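Local coordinates for protein beta-galacturonidase (Eisenbergiella tayi, PDB 6NCW) that probably hydrolyses beta-linked galacturonides as a glycoside hydrolase family 2 enzyme and binds galacturonate in its pocket, at residues 154-158 with 361-366; 229-235 with 247-253; 301-305 with 548-553; 378-384 with 411-417; 419-425 with 454-459. All coordinates share one frame. Residue numbers count along the deposited sequence, not the author numbering.

Contact 1 (154-158 with 361-366)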
# COMPACT_ATOMS: atom_id res chain seq x y z
N TRP A 154 -35.89 32.15 -16.58
CA TRP A 154 -35.93 31.36 -15.35
C TRP A 154 -37.30 31.52 -14.71
O TRP A 154 -38.06 32.43 -15.05
CB TRP A 154 -34.82 31.76 -14.36
CG TRP A 154 -34.68 33.26 -14.02
CD1 TRP A 154 -33.76 34.12 -14.54
CD2 TRP A 154 -35.47 34.03 -13.09
NE1 TRP A 154 -33.94 35.38 -14.01
CE2 TRP A 154 -34.97 35.34 -13.11
CE3 TRP A 154 -36.57 33.73 -12.26
CZ2 TRP A 154 -35.52 36.37 -12.32
CZ3 TRP A 154 -37.10 34.75 -11.47
CH2 TRP A 154 -36.58 36.05 -11.51
N ILE A 155 -37.61 30.61 -13.78
CA ILE A 155 -38.77 30.68 -12.90
C ILE A 155 -38.31 30.36 -11.47
O ILE A 155 -37.55 29.41 -11.26
CB ILE A 155 -39.88 29.72 -13.36
CG1 ILE A 155 -41.05 29.70 -12.37
CG2 ILE A 155 -39.33 28.31 -13.58
CD1 ILE A 155 -42.29 29.03 -12.93
N HIS A 156 -38.75 31.18 -10.50
CA HIS A 156 -38.44 31.00 -9.08
C HIS A 156 -39.73 30.82 -8.31
O HIS A 156 -40.59 31.71 -8.32
CB HIS A 156 -37.67 32.19 -8.51
CG HIS A 156 -36.29 32.34 -9.07
ND1 HIS A 156 -35.51 33.44 -8.81
CD2 HIS A 156 -35.56 31.52 -9.85
CE1 HIS A 156 -34.35 33.30 -9.43
NE2 HIS A 156 -34.35 32.14 -10.07
N PHE A 157 -39.86 29.71 -7.61
CA PHE A 157 -41.01 29.41 -6.78
C PHE A 157 -40.60 29.47 -5.32
O PHE A 157 -39.55 28.94 -4.95
CB PHE A 157 -41.58 28.03 -7.10
CG PHE A 157 -42.71 27.62 -6.21
CD1 PHE A 157 -44.00 28.10 -6.43
CD2 PHE A 157 -42.48 26.78 -5.12
CE1 PHE A 157 -45.04 27.75 -5.60
CE2 PHE A 157 -43.52 26.41 -4.28
CZ PHE A 157 -44.80 26.89 -4.52
N THR A 158 -41.44 30.09 -4.50
CA THR A 158 -41.21 30.24 -3.07
C THR A 158 -42.38 29.67 -2.29
O THR A 158 -43.51 30.18 -2.43
CB THR A 158 -41.01 31.71 -2.69
OG1 THR A 158 -40.14 32.35 -3.63
CG2 THR A 158 -40.45 31.84 -1.27
N ILE A 361 -27.49 31.74 -7.23
CA ILE A 361 -28.83 31.79 -6.67
C ILE A 361 -29.88 31.81 -7.77
O ILE A 361 -30.92 31.14 -7.67
CB ILE A 361 -28.99 32.97 -5.69
CG1 ILE A 361 -28.06 32.77 -4.49
CG2 ILE A 361 -30.43 33.09 -5.20
CD1 ILE A 361 -28.12 33.86 -3.44
N THR A 362 -29.63 32.55 -8.86
CA THR A 362 -30.58 32.55 -9.97
C THR A 362 -30.81 31.14 -10.50
O THR A 362 -31.94 30.74 -10.77
CB THR A 362 -30.11 33.49 -11.08
OG1 THR A 362 -29.89 34.79 -10.53
CG2 THR A 362 -31.14 33.58 -12.20
N ALA A 363 -29.74 30.34 -10.58
CA ALA A 363 -29.86 29.00 -11.16
C ALA A 363 -30.46 28.00 -10.18
O ALA A 363 -31.23 27.12 -10.58
CB ALA A 363 -28.49 28.53 -11.65
N HIS A 364 -30.13 28.13 -8.89
CA HIS A 364 -30.38 27.10 -7.88
C HIS A 364 -31.53 27.45 -6.94
O HIS A 364 -31.80 26.69 -6.01
CB HIS A 364 -29.12 26.86 -7.03
CG HIS A 364 -27.97 26.33 -7.82
ND1 HIS A 364 -26.73 26.08 -7.26
CD2 HIS A 364 -27.86 25.99 -9.13
CE1 HIS A 364 -25.91 25.62 -8.19
NE2 HIS A 364 -26.57 25.55 -9.33
N TYR A 365 -32.23 28.56 -7.19
CA TYR A 365 -33.25 29.07 -6.26
C TYR A 365 -34.24 27.99 -5.83
O TYR A 365 -34.71 27.99 -4.69
CB TYR A 365 -34.01 30.23 -6.91
CG TYR A 365 -34.93 30.92 -5.95
CD1 TYR A 365 -34.51 32.05 -5.23
CD2 TYR A 365 -36.22 30.44 -5.71
CE1 TYR A 365 -35.36 32.69 -4.32
CE2 TYR A 365 -37.07 31.06 -4.81
CZ TYR A 365 -36.64 32.19 -4.12
OH TYR A 365 -37.49 32.80 -3.22
N ASN A 366 -34.60 27.09 -6.74
CA ASN A 366 -35.73 26.21 -6.51
C ASN A 366 -35.40 24.95 -5.74
O ASN A 366 -36.34 24.22 -5.39
CB ASN A 366 -36.38 25.82 -7.85
CG ASN A 366 -37.04 26.99 -8.54
OD1 ASN A 366 -37.69 27.81 -7.89
ND2 ASN A 366 -36.88 27.09 -9.86
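The strand 154-158 runs past the last turn of a helix and the residues that follow it, with CA atoms 7.7 Å apart at W154 and T362 and 6.1 Å apart at H156 and N366. N366 reads the strand as a neighbouring backbone would: its ND2 donates to I155 O (2.8 Å) and its OD1 accepts from F157 N (2.9 Å, nearly linear). H156 extends to the helix, its NE2 giving a hydrogen bond to T362 O (2.9 Å), while its ring lies in an offset stack on Y365, centroids 4.6 Å apart and planes at 9°. Beyond that stack Y365 OH and T158 OG1 share a hydrogen bond of 2.7 Å. Over the W154 indole, T362 CG2 makes a CH-pi contact, 3.9 Å from the centroid of the five-membered ring. The result is a buried interdomain seam, in which an edge of the immunoglobulin-like beta-sandwich is fixed to the end of TIM-barrel helix 349-364 and the residues after it, as expected in family 2 glycosidases.

Contact 2 (229-235 with 247-253)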
# COMPACT_ATOMS: atom_id res chain seq x y z
N VAL A 229 -40.90 14.89 -0.96
CA VAL A 229 -41.87 15.03 -2.04
C VAL A 229 -41.50 16.22 -2.91
O VAL A 229 -41.26 17.33 -2.41
CB VAL A 229 -43.29 15.20 -1.47
CG1 VAL A 229 -44.28 15.50 -2.58
CG2 VAL A 229 -43.69 13.98 -0.67
N LEU A 230 -41.46 16.00 -4.23
CA LEU A 230 -41.13 17.03 -5.20
C LEU A 230 -42.29 17.22 -6.18
O LEU A 230 -43.07 16.30 -6.43
CB LEU A 230 -39.85 16.69 -5.99
CG LEU A 230 -38.58 16.45 -5.17
CD1 LEU A 230 -37.43 15.94 -6.04
CD2 LEU A 230 -38.22 17.74 -4.47
N TYR A 231 -42.39 18.42 -6.74
CA TYR A 231 -43.37 18.72 -7.77
C TYR A 231 -42.69 19.36 -8.97
O TYR A 231 -41.82 20.22 -8.81
CB TYR A 231 -44.45 19.66 -7.25
CG TYR A 231 -45.30 19.10 -6.14
CD1 TYR A 231 -46.45 18.39 -6.43
CD2 TYR A 231 -44.96 19.29 -4.82
CE1 TYR A 231 -47.24 17.87 -5.42
CE2 TYR A 231 -45.73 18.78 -3.80
CZ TYR A 231 -46.89 18.08 -4.11
OH TYR A 231 -47.68 17.58 -3.11
N LEU A 232 -43.14 19.00 -10.17
CA LEU A 232 -42.73 19.76 -11.34
C LEU A 232 -43.56 21.03 -11.44
O LEU A 232 -44.79 21.00 -11.33
CB LEU A 232 -42.90 18.92 -12.61
CG LEU A 232 -42.14 17.59 -12.63
CD1 LEU A 232 -42.72 16.67 -13.68
CD2 LEU A 232 -40.68 17.86 -12.89
N ILE A 233 -42.88 22.17 -11.61
CA ILE A 233 -43.54 23.43 -11.89
C ILE A 233 -43.31 23.73 -13.36
O ILE A 233 -42.17 23.64 -13.85
CB ILE A 233 -43.05 24.58 -10.98
CG1 ILE A 233 -43.81 25.87 -11.28
CG2 ILE A 233 -41.54 24.82 -11.08
CD1 ILE A 233 -43.60 26.95 -10.24
N THR A 234 -44.39 24.02 -14.09
CA THR A 234 -44.33 24.25 -15.52
C THR A 234 -44.81 25.66 -15.86
O THR A 234 -45.85 26.10 -15.36
CB THR A 234 -45.17 23.22 -16.28
OG1 THR A 234 -44.78 21.91 -15.87
CG2 THR A 234 -44.93 23.35 -17.78
N ALA A 235 -44.06 26.35 -16.70
CA ALA A 235 -44.47 27.64 -17.22
C ALA A 235 -44.49 27.58 -18.74
O ALA A 235 -43.46 27.28 -19.36
CB ALA A 235 -43.54 28.75 -16.72
N ILE A 247 -40.61 26.44 -19.68
CA ILE A 247 -39.55 26.05 -18.75
C ILE A 247 -40.19 25.17 -17.70
O ILE A 247 -41.33 25.42 -17.27
CB ILE A 247 -38.85 27.28 -18.13
CG1 ILE A 247 -37.57 26.86 -17.40
CG2 ILE A 247 -39.78 28.01 -17.17
CD1 ILE A 247 -36.62 27.98 -17.18
N ILE A 248 -39.50 24.09 -17.33
CA ILE A 248 -39.96 23.17 -16.30
C ILE A 248 -38.87 23.07 -15.23
O ILE A 248 -37.69 22.91 -15.56
CB ILE A 248 -40.27 21.78 -16.89
CG1 ILE A 248 -41.22 21.91 -18.10
CG2 ILE A 248 -40.90 20.90 -15.85
CD1 ILE A 248 -41.44 20.60 -18.86
N ASP A 249 -39.26 23.17 -13.96
CA ASP A 249 -38.33 23.02 -12.85
C ASP A 249 -38.95 22.10 -11.80
O ASP A 249 -40.01 21.52 -12.05
CB ASP A 249 -37.98 24.40 -12.26
CG ASP A 249 -36.52 24.49 -11.81
OD1 ASP A 249 -36.04 23.56 -11.11
OD2 ASP A 249 -35.85 25.49 -12.17
N ARG A 250 -38.30 21.93 -10.65
CA ARG A 250 -38.85 21.12 -9.57
C ARG A 250 -38.80 21.88 -8.26
O ARG A 250 -37.84 22.59 -7.97
CB ARG A 250 -38.10 19.80 -9.39
CG ARG A 250 -38.62 18.68 -10.23
CD ARG A 250 -38.19 17.34 -9.71
NE ARG A 250 -36.77 17.36 -9.36
CZ ARG A 250 -36.00 16.28 -9.29
NH1 ARG A 250 -36.50 15.08 -9.56
NH2 ARG A 250 -34.73 16.40 -8.96
N VAL A 251 -39.84 21.69 -7.44
CA VAL A 251 -39.96 22.39 -6.17
C VAL A 251 -40.31 21.39 -5.09
O VAL A 251 -40.75 20.27 -5.36
CB VAL A 251 -41.03 23.53 -6.21
CG1 VAL A 251 -40.74 24.50 -7.34
CG2 VAL A 251 -42.42 22.95 -6.34
N GLY A 252 -40.05 21.79 -3.86
CA GLY A 252 -40.55 21.10 -2.69
C GLY A 252 -41.07 22.12 -1.70
O GLY A 252 -40.58 23.25 -1.64
N PHE A 253 -42.10 21.74 -0.97
CA PHE A 253 -42.76 22.63 -0.01
C PHE A 253 -42.13 22.40 1.36
O PHE A 253 -42.49 21.46 2.08
CB PHE A 253 -44.28 22.38 0.03
CG PHE A 253 -45.03 22.95 -1.16
CD1 PHE A 253 -45.69 24.17 -1.06
CD2 PHE A 253 -45.08 22.27 -2.38
CE1 PHE A 253 -46.38 24.71 -2.16
CE2 PHE A 253 -45.76 22.80 -3.47
CZ PHE A 253 -46.41 24.02 -3.36
O HOH W 1 -43.13 18.99 -1.53
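At I247 the segment starts with a hydrogen-bonded pair: its N donates to A235 O (3.0 Å) and its O accepts from A235 N (2.9 Å). I248 follows in a non-hydrogen-bonded pair with T234, and its CG2 also touches L232 CD2 (4.2 Å). D249 returns to reciprocal bonding with I233, through D249 N to I233 O (2.9 Å) and I233 N to D249 O (3.0 Å); its OD1 accepts from the next amide, R250 N, at 2.8 Å. R250 sits opposite L232, with CG 3.5 Å from L232 CD2, and L230 CD1 lies over one face of its guanidinium, which forms a salt bridge with E325. V251 pairs with Y231 through two 2.8 Å bonds, V251 N to Y231 O and Y231 N to V251 O, and its CG1 packs on I233 CG2 (3.8 Å). Past G252, a water joins F253 N (3.0 Å) to V229 O (2.7 Å), and the F253 ring touches Y231 CE2 through CD2 (3.8 Å). This antiparallel hairpin belongs to the immunoglobulin-like sandwich: I233, A235 and V251 face strand 150-162, strand 182-190 pairs alongside 227-238, and L230 and R250 meet helix 317-326.

Contact 3 (301-305 with 548-553)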
# COMPACT_ATOMS: atom_id res chain seq x y z
N LYS A 301 -24.98 8.43 2.82
CA LYS A 301 -26.17 7.93 3.52
C LYS A 301 -25.83 6.75 4.42
O LYS A 301 -26.37 6.64 5.52
CB LYS A 301 -27.27 7.55 2.51
CG LYS A 301 -28.01 8.75 1.95
CD LYS A 301 -28.70 8.47 0.59
CE LYS A 301 -29.54 7.19 0.60
NZ LYS A 301 -30.35 7.00 -0.68
N ASP A 302 -24.95 5.85 3.97
CA ASP A 302 -24.53 4.72 4.81
C ASP A 302 -23.87 5.20 6.10
O ASP A 302 -24.01 4.56 7.15
CB ASP A 302 -23.58 3.81 4.03
CG ASP A 302 -23.19 2.53 4.80
OD1 ASP A 302 -21.99 2.33 5.08
OD2 ASP A 302 -24.10 1.74 5.15
N LEU A 303 -23.16 6.32 6.04
CA LEU A 303 -22.51 6.87 7.22
C LEU A 303 -23.49 7.48 8.22
O LEU A 303 -23.08 7.81 9.34
CB LEU A 303 -21.48 7.91 6.79
CG LEU A 303 -20.17 7.29 6.28
CD1 LEU A 303 -19.44 8.19 5.29
CD2 LEU A 303 -19.26 6.95 7.46
N GLY A 304 -24.77 7.64 7.86
CA GLY A 304 -25.75 8.25 8.73
C GLY A 304 -25.95 9.74 8.54
O GLY A 304 -26.73 10.34 9.29
N ALA A 305 -25.30 10.35 7.55
CA ALA A 305 -25.40 11.79 7.37
C ALA A 305 -26.76 12.18 6.82
O ALA A 305 -27.45 11.40 6.15
CB ALA A 305 -24.30 12.29 6.42
N VAL A 548 -17.49 7.30 12.55
CA VAL A 548 -18.48 8.29 12.10
C VAL A 548 -19.85 7.64 11.96
O VAL A 548 -20.87 8.20 12.38
CB VAL A 548 -18.03 8.93 10.77
CG1 VAL A 548 -19.14 9.79 10.22
CG2 VAL A 548 -16.76 9.79 10.98
N LYS A 549 -19.89 6.45 11.37
CA LYS A 549 -21.16 5.75 11.19
C LYS A 549 -21.83 5.48 12.53
O LYS A 549 -23.02 5.75 12.70
CB LYS A 549 -20.90 4.47 10.40
CG LYS A 549 -22.11 3.61 10.12
CD LYS A 549 -21.68 2.48 9.19
CE LYS A 549 -22.84 1.60 8.77
NZ LYS A 549 -22.37 0.58 7.81
N ASP A 550 -21.08 4.95 13.49
CA ASP A 550 -21.64 4.72 14.82
C ASP A 550 -22.23 6.00 15.40
O ASP A 550 -23.31 5.98 15.99
CB ASP A 550 -20.58 4.18 15.78
CG ASP A 550 -20.20 2.74 15.48
OD1 ASP A 550 -20.93 2.06 14.71
OD2 ASP A 550 -19.16 2.30 16.01
N SER A 551 -21.52 7.12 15.25
CA SER A 551 -22.00 8.38 15.81
C SER A 551 -23.25 8.87 15.09
O SER A 551 -24.26 9.16 15.73
CB SER A 551 -20.90 9.44 15.76
OG SER A 551 -21.42 10.70 16.13
N TYR A 552 -23.19 8.97 13.76
CA TYR A 552 -24.29 9.58 13.02
C TYR A 552 -25.54 8.70 13.02
O TYR A 552 -26.66 9.21 12.98
CB TYR A 552 -23.87 9.89 11.59
CG TYR A 552 -23.09 11.18 11.37
CD1 TYR A 552 -22.61 11.93 12.44
CD2 TYR A 552 -22.85 11.64 10.09
CE1 TYR A 552 -21.90 13.12 12.22
CE2 TYR A 552 -22.14 12.81 9.86
CZ TYR A 552 -21.67 13.55 10.93
OH TYR A 552 -20.98 14.73 10.69
N ARG A 553 -25.37 7.38 13.01
CA ARG A 553 -26.51 6.48 13.05
C ARG A 553 -27.20 6.44 14.42
O ARG A 553 -28.32 5.93 14.52
CB ARG A 553 -26.08 5.07 12.66
CG ARG A 553 -25.71 4.92 11.20
CD ARG A 553 -26.72 4.02 10.59
NE ARG A 553 -26.17 3.15 9.56
CZ ARG A 553 -26.52 3.23 8.29
NH1 ARG A 553 -27.40 4.16 7.91
NH2 ARG A 553 -25.98 2.40 7.39
O HOH W 2 -24.26 -0.87 5.29
O HOH W 3 -20.72 -0.15 5.17
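Y552 lays its side chain against the turn that ends helix 290-302, with CB 3.2 Å from L303 O and CD2 4.0 Å from A305 CB. That turn is a Schellman motif in the TIM-barrel domain, closed by G304 at positive phi, and it abuts helix 544-553. The positive phi by itself favours glycine, and so does the 4.7 Å approach of G304 CA to Y552 CA, since a side chain would collide with Y552 CB and R553 N. Beside it, L303 O receives a CA-H...O contact from K549 CA (3.4 Å), and L303 CD2 packs on V548 CG1 (4.0 Å). The Y552 hydroxyl reaches inward to G274 O on barrel strand 268-276. D302 centres a salt-bridge network with K549 and R553 and takes a hydrogen bond from Y545; P47 of a second subunit packs on D302. Two waters donate to its carboxylate and accept weakly from K549 NZ. K549 NZ lies 3.3 Å from D302 OD1, while R553 NH2 approaches D302 OD2 at 3.0 Å.

Contact 4 (378-384 with 411-417)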
# COMPACT_ATOMS: atom_id res chain seq x y z
N GLU A 378 -13.49 31.00 5.28
CA GLU A 378 -12.18 31.33 5.86
C GLU A 378 -11.53 32.55 5.20
O GLU A 378 -10.30 32.64 5.12
CB GLU A 378 -11.24 30.12 5.81
CG GLU A 378 -11.70 28.97 6.69
CD GLU A 378 -10.59 27.96 6.98
OE1 GLU A 378 -9.50 28.08 6.37
OE2 GLU A 378 -10.81 27.05 7.82
N CYS A 379 -12.31 33.51 4.73
CA CYS A 379 -11.72 34.73 4.21
C CYS A 379 -11.47 35.71 5.37
O CYS A 379 -11.59 35.34 6.55
CB CYS A 379 -12.58 35.28 3.07
SG CYS A 379 -12.56 34.13 1.64
N ALA A 380 -11.07 36.95 5.06
CA ALA A 380 -10.49 37.83 6.08
C ALA A 380 -11.56 38.62 6.84
O ALA A 380 -11.62 39.85 6.81
CB ALA A 380 -9.46 38.76 5.44
N SER A 381 -12.41 37.88 7.57
CA SER A 381 -13.51 38.46 8.33
C SER A 381 -13.08 39.15 9.62
O SER A 381 -13.93 39.67 10.35
CB SER A 381 -14.53 37.37 8.67
OG SER A 381 -13.93 36.36 9.43
N ASP A 382 -11.78 39.16 9.91
CA ASP A 382 -11.22 39.89 11.04
C ASP A 382 -10.69 41.27 10.66
O ASP A 382 -10.08 41.94 11.50
CB ASP A 382 -10.10 39.07 11.68
CG ASP A 382 -8.96 38.80 10.70
OD1 ASP A 382 -9.18 38.80 9.46
OD2 ASP A 382 -7.83 38.56 11.16
N THR A 383 -10.89 41.71 9.42
CA THR A 383 -10.35 42.97 8.94
C THR A 383 -11.48 43.89 8.49
O THR A 383 -12.55 43.44 8.10
CB THR A 383 -9.39 42.77 7.76
OG1 THR A 383 -10.13 42.23 6.65
CG2 THR A 383 -8.24 41.82 8.15
N GLU A 384 -11.21 45.20 8.53
CA GLU A 384 -12.21 46.16 8.09
C GLU A 384 -12.55 45.99 6.61
O GLU A 384 -13.72 46.00 6.23
CB GLU A 384 -11.74 47.59 8.38
CG GLU A 384 -12.45 48.66 7.54
CD GLU A 384 -13.97 48.66 7.74
OE1 GLU A 384 -14.42 48.27 8.84
OE2 GLU A 384 -14.70 49.04 6.78
N CYS A 411 -12.77 30.91 10.31
CA CYS A 411 -11.65 30.40 11.11
C CYS A 411 -11.00 31.50 11.94
O CYS A 411 -9.91 31.27 12.49
CB CYS A 411 -10.61 29.72 10.22
SG CYS A 411 -9.86 30.87 9.06
N ARG A 412 -11.63 32.68 12.05
CA ARG A 412 -11.07 33.80 12.81
C ARG A 412 -11.47 33.62 14.28
O ARG A 412 -12.41 34.22 14.79
CB ARG A 412 -11.56 35.13 12.25
CG ARG A 412 -11.00 35.47 10.86
CD ARG A 412 -9.55 34.98 10.68
NE ARG A 412 -8.88 35.60 9.54
CZ ARG A 412 -8.60 34.99 8.39
NH1 ARG A 412 -8.92 33.71 8.20
NH2 ARG A 412 -7.99 35.65 7.42
N PHE A 413 -10.70 32.77 14.96
CA PHE A 413 -10.99 32.32 16.32
C PHE A 413 -10.98 33.50 17.30
O PHE A 413 -9.91 33.96 17.70
CB PHE A 413 -9.98 31.25 16.71
CG PHE A 413 -10.30 30.51 17.99
CD1 PHE A 413 -9.66 30.85 19.18
CD2 PHE A 413 -11.19 29.46 17.99
CE1 PHE A 413 -9.93 30.16 20.35
CE2 PHE A 413 -11.47 28.76 19.16
CZ PHE A 413 -10.83 29.11 20.34
N LYS A 414 -12.17 34.00 17.65
CA LYS A 414 -12.37 35.08 18.62
C LYS A 414 -11.90 36.44 18.12
O LYS A 414 -11.68 37.35 18.93
CB LYS A 414 -11.71 34.74 19.97
CG LYS A 414 -12.34 33.51 20.64
CD LYS A 414 -11.48 32.90 21.73
CE LYS A 414 -10.57 33.89 22.39
NZ LYS A 414 -9.76 33.16 23.41
N THR A 415 -11.78 36.61 16.80
CA THR A 415 -11.38 37.86 16.19
C THR A 415 -12.27 38.24 15.01
O THR A 415 -12.03 39.27 14.38
CB THR A 415 -9.92 37.78 15.71
OG1 THR A 415 -9.82 36.82 14.65
CG2 THR A 415 -8.99 37.35 16.85
N ASP A 416 -13.27 37.42 14.69
CA ASP A 416 -14.20 37.71 13.61
C ASP A 416 -15.03 38.95 13.97
O ASP A 416 -15.62 39.01 15.05
CB ASP A 416 -15.12 36.50 13.39
CG ASP A 416 -15.80 36.50 12.01
OD1 ASP A 416 -15.60 35.52 11.26
OD2 ASP A 416 -16.55 37.46 11.69
N ILE A 417 -15.09 39.93 13.06
CA ILE A 417 -15.91 41.12 13.29
C ILE A 417 -17.15 41.12 12.39
O ILE A 417 -17.78 42.17 12.21
CB ILE A 417 -15.10 42.42 13.11
CG1 ILE A 417 -14.67 42.62 11.66
CG2 ILE A 417 -13.87 42.43 14.02
CD1 ILE A 417 -13.91 43.91 11.41
O HOH W 4 -7.33 32.05 6.39
O HOH W 5 -12.82 33.34 8.39
O HOH W 6 -6.92 38.23 8.08
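An arginine laid flat along a loop backbone distinguishes this contact: the R412 guanidinium has C379 O and A380 N over one face, with C379 O 3.5 Å from CZ. At its edge, NE forms a salt bridge with D382 OD1 (3.2 Å), whose hydrogen bond is weak. Waters extend the reach of the group, one joining R412 NH2 (2.9 Å) to D382 OD1 (2.7 Å) and another R412 NH1 (2.9 Å) to E378 O (3.3 Å). S381 OG donates to D416 OD1 (2.6 Å), and S381 O accepts from I417 N (3.0 Å), so one serine binds both a side chain and the main chain of 411-417. The type I turn from A380 to T383 leads into helix 384-400, where T383 is the N-cap, bonding the amide of G386; I417 CD1 packs against T383 O (3.6 Å). At the other end E378 CG meets C411 SG (3.6 Å). The E378 carboxylate hydrogen-bonds N428 and a glycerol, probably from the crystallisation liquor, and lies close to N377 and E465, both galacturonate-binding residues. Two loops following successive parallel strands, 370-374 and 406-410, thus join beside the substrate pocket, the usual location of a TIM-barrel active site.

Contact 5 (419-425 with 454-459)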
# COMPACT_ATOMS: atom_id res chain seq x y z
N LEU A 419 -19.75 38.62 12.59
CA LEU A 419 -20.78 37.69 13.04
C LEU A 419 -22.12 38.36 13.29
O LEU A 419 -23.11 37.65 13.49
CB LEU A 419 -20.30 36.96 14.30
CG LEU A 419 -19.04 36.11 14.15
CD1 LEU A 419 -18.71 35.45 15.48
CD2 LEU A 419 -19.18 35.06 13.01
N GLY A 420 -22.19 39.69 13.27
CA GLY A 420 -23.48 40.33 13.35
C GLY A 420 -24.32 40.17 12.10
O GLY A 420 -25.55 40.30 12.17
N TYR A 421 -23.70 39.86 10.96
CA TYR A 421 -24.41 39.86 9.69
C TYR A 421 -25.21 38.60 9.39
O TYR A 421 -26.35 38.71 8.92
CB TYR A 421 -23.44 40.12 8.53
CG TYR A 421 -22.79 41.48 8.51
CD1 TYR A 421 -21.41 41.61 8.67
CD2 TYR A 421 -23.53 42.64 8.28
CE1 TYR A 421 -20.79 42.84 8.62
CE2 TYR A 421 -22.92 43.89 8.23
CZ TYR A 421 -21.55 43.98 8.41
OH TYR A 421 -20.92 45.20 8.37
N PRO A 422 -24.69 37.39 9.60
CA PRO A 422 -25.44 36.19 9.19
C PRO A 422 -26.52 35.78 10.18
O PRO A 422 -26.51 36.14 11.36
CB PRO A 422 -24.36 35.11 9.11
CG PRO A 422 -23.35 35.54 10.13
CD PRO A 422 -23.31 37.04 10.01
N GLU A 423 -27.44 34.95 9.68
CA GLU A 423 -28.43 34.32 10.55
C GLU A 423 -27.85 33.19 11.38
O GLU A 423 -28.38 32.88 12.45
CB GLU A 423 -29.60 33.77 9.73
CG GLU A 423 -30.56 34.83 9.21
CD GLU A 423 -29.96 35.66 8.10
OE1 GLU A 423 -29.19 35.12 7.26
OE2 GLU A 423 -30.26 36.86 8.07
N VAL A 424 -26.81 32.52 10.89
CA VAL A 424 -26.17 31.42 11.59
C VAL A 424 -24.69 31.74 11.71
O VAL A 424 -24.09 32.26 10.77
CB VAL A 424 -26.38 30.08 10.86
CG1 VAL A 424 -25.73 28.91 11.63
CG2 VAL A 424 -27.86 29.83 10.67
N VAL A 425 -24.11 31.46 12.89
CA VAL A 425 -22.67 31.57 13.12
C VAL A 425 -22.03 30.20 12.89
O VAL A 425 -22.47 29.20 13.46
CB VAL A 425 -22.36 32.06 14.54
CG1 VAL A 425 -20.86 32.19 14.72
CG2 VAL A 425 -23.10 33.37 14.85
N SER A 454 -19.46 38.73 21.13
CA SER A 454 -19.65 39.01 19.71
C SER A 454 -21.11 39.28 19.40
O SER A 454 -22.02 38.88 20.14
CB SER A 454 -19.18 37.83 18.85
OG SER A 454 -20.21 36.87 18.76
N GLU A 455 -21.34 39.94 18.27
CA GLU A 455 -22.70 40.13 17.78
C GLU A 455 -23.30 38.85 17.21
O GLU A 455 -24.41 38.90 16.67
CB GLU A 455 -22.73 41.24 16.73
CG GLU A 455 -22.46 42.64 17.29
CD GLU A 455 -22.04 43.61 16.20
OE1 GLU A 455 -20.81 43.78 15.99
OE2 GLU A 455 -22.95 44.19 15.54
N GLY A 456 -22.61 37.72 17.28
CA GLY A 456 -23.26 36.50 16.89
C GLY A 456 -24.04 35.85 18.01
O GLY A 456 -24.55 34.74 17.82
N THR A 457 -24.14 36.51 19.16
CA THR A 457 -24.72 35.89 20.35
C THR A 457 -26.19 35.56 20.15
O THR A 457 -26.93 36.29 19.49
CB THR A 457 -24.55 36.82 21.56
OG1 THR A 457 -25.16 36.22 22.71
CG2 THR A 457 -25.21 38.20 21.31
N GLY A 458 -26.61 34.43 20.71
CA GLY A 458 -28.00 34.03 20.63
C GLY A 458 -28.47 33.49 19.29
O GLY A 458 -29.65 33.16 19.16
N LYS A 459 -27.58 33.38 18.30
CA LYS A 459 -27.93 32.82 17.00
C LYS A 459 -27.63 31.33 16.94
O LYS A 459 -26.91 30.79 17.79
CB LYS A 459 -27.15 33.55 15.90
CG LYS A 459 -27.57 34.99 15.65
CD LYS A 459 -26.48 35.67 14.83
CE LYS A 459 -26.86 37.07 14.46
NZ LYS A 459 -25.91 37.70 13.52
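Three backbone carbonyls of 419-425 converge on one lysine amine. K459 NZ donates to P422 O at 2.7 Å and to L419 O at 2.8 Å, with a weaker bond to G420 O at 3.0 Å, so the curled 419-422 backbone has its inward-turned oxygens met by a single charged group. The chain of K459 is extended and rests on the apolar wall of V425, CD to CG2 4.1 Å. Earlier in 454-459, S454 OG accepts from G456 N (2.9 Å) in an ST turn and is also bonded to I450 O, at the end of the preceding helix. A type I turn from S454 to T457 and a type II turn from G456 to K459, each closed by a weak backbone bond, bring the lysine round. G456 packs tightly here: a CB would clash with V425 CG2, and its CA lies 3.6 Å from L419 O. G420 CA rests on E455 CB (3.6 Å). The E423 carboxylate is paired with R406, and Y421 OH with R387. The two loops lead into the adjacent parallel barrel strands 425-428 and 461-466, with L419 and V425 against helix 439-453 and Y421 and P422 against helix 384-400.

Contacts 1 and 2 form one continuous region, their centres 10 Å apart: N366 meets D249, and F157 packs on F253 and V251, so the sandwich hairpin reaches the same seam that ties it to the barrel. Contact 2 is nested within the loop closed by contact 1. The other three lie wholly in the TIM-barrel domain; contact 3 crosses contact 1 along the chain and brings helix 544-553 back onto helix 290-302. Nested within its span are contact 4, after strands 370-374 and 406-410, and contact 5, before 425-428 and 461-466; they share the 406-410 to 425-428 loop, centres 13 Å apart. Contact 4 alone of these two borders the galacturonate site; contact 5 packs loops preceding barrel strands.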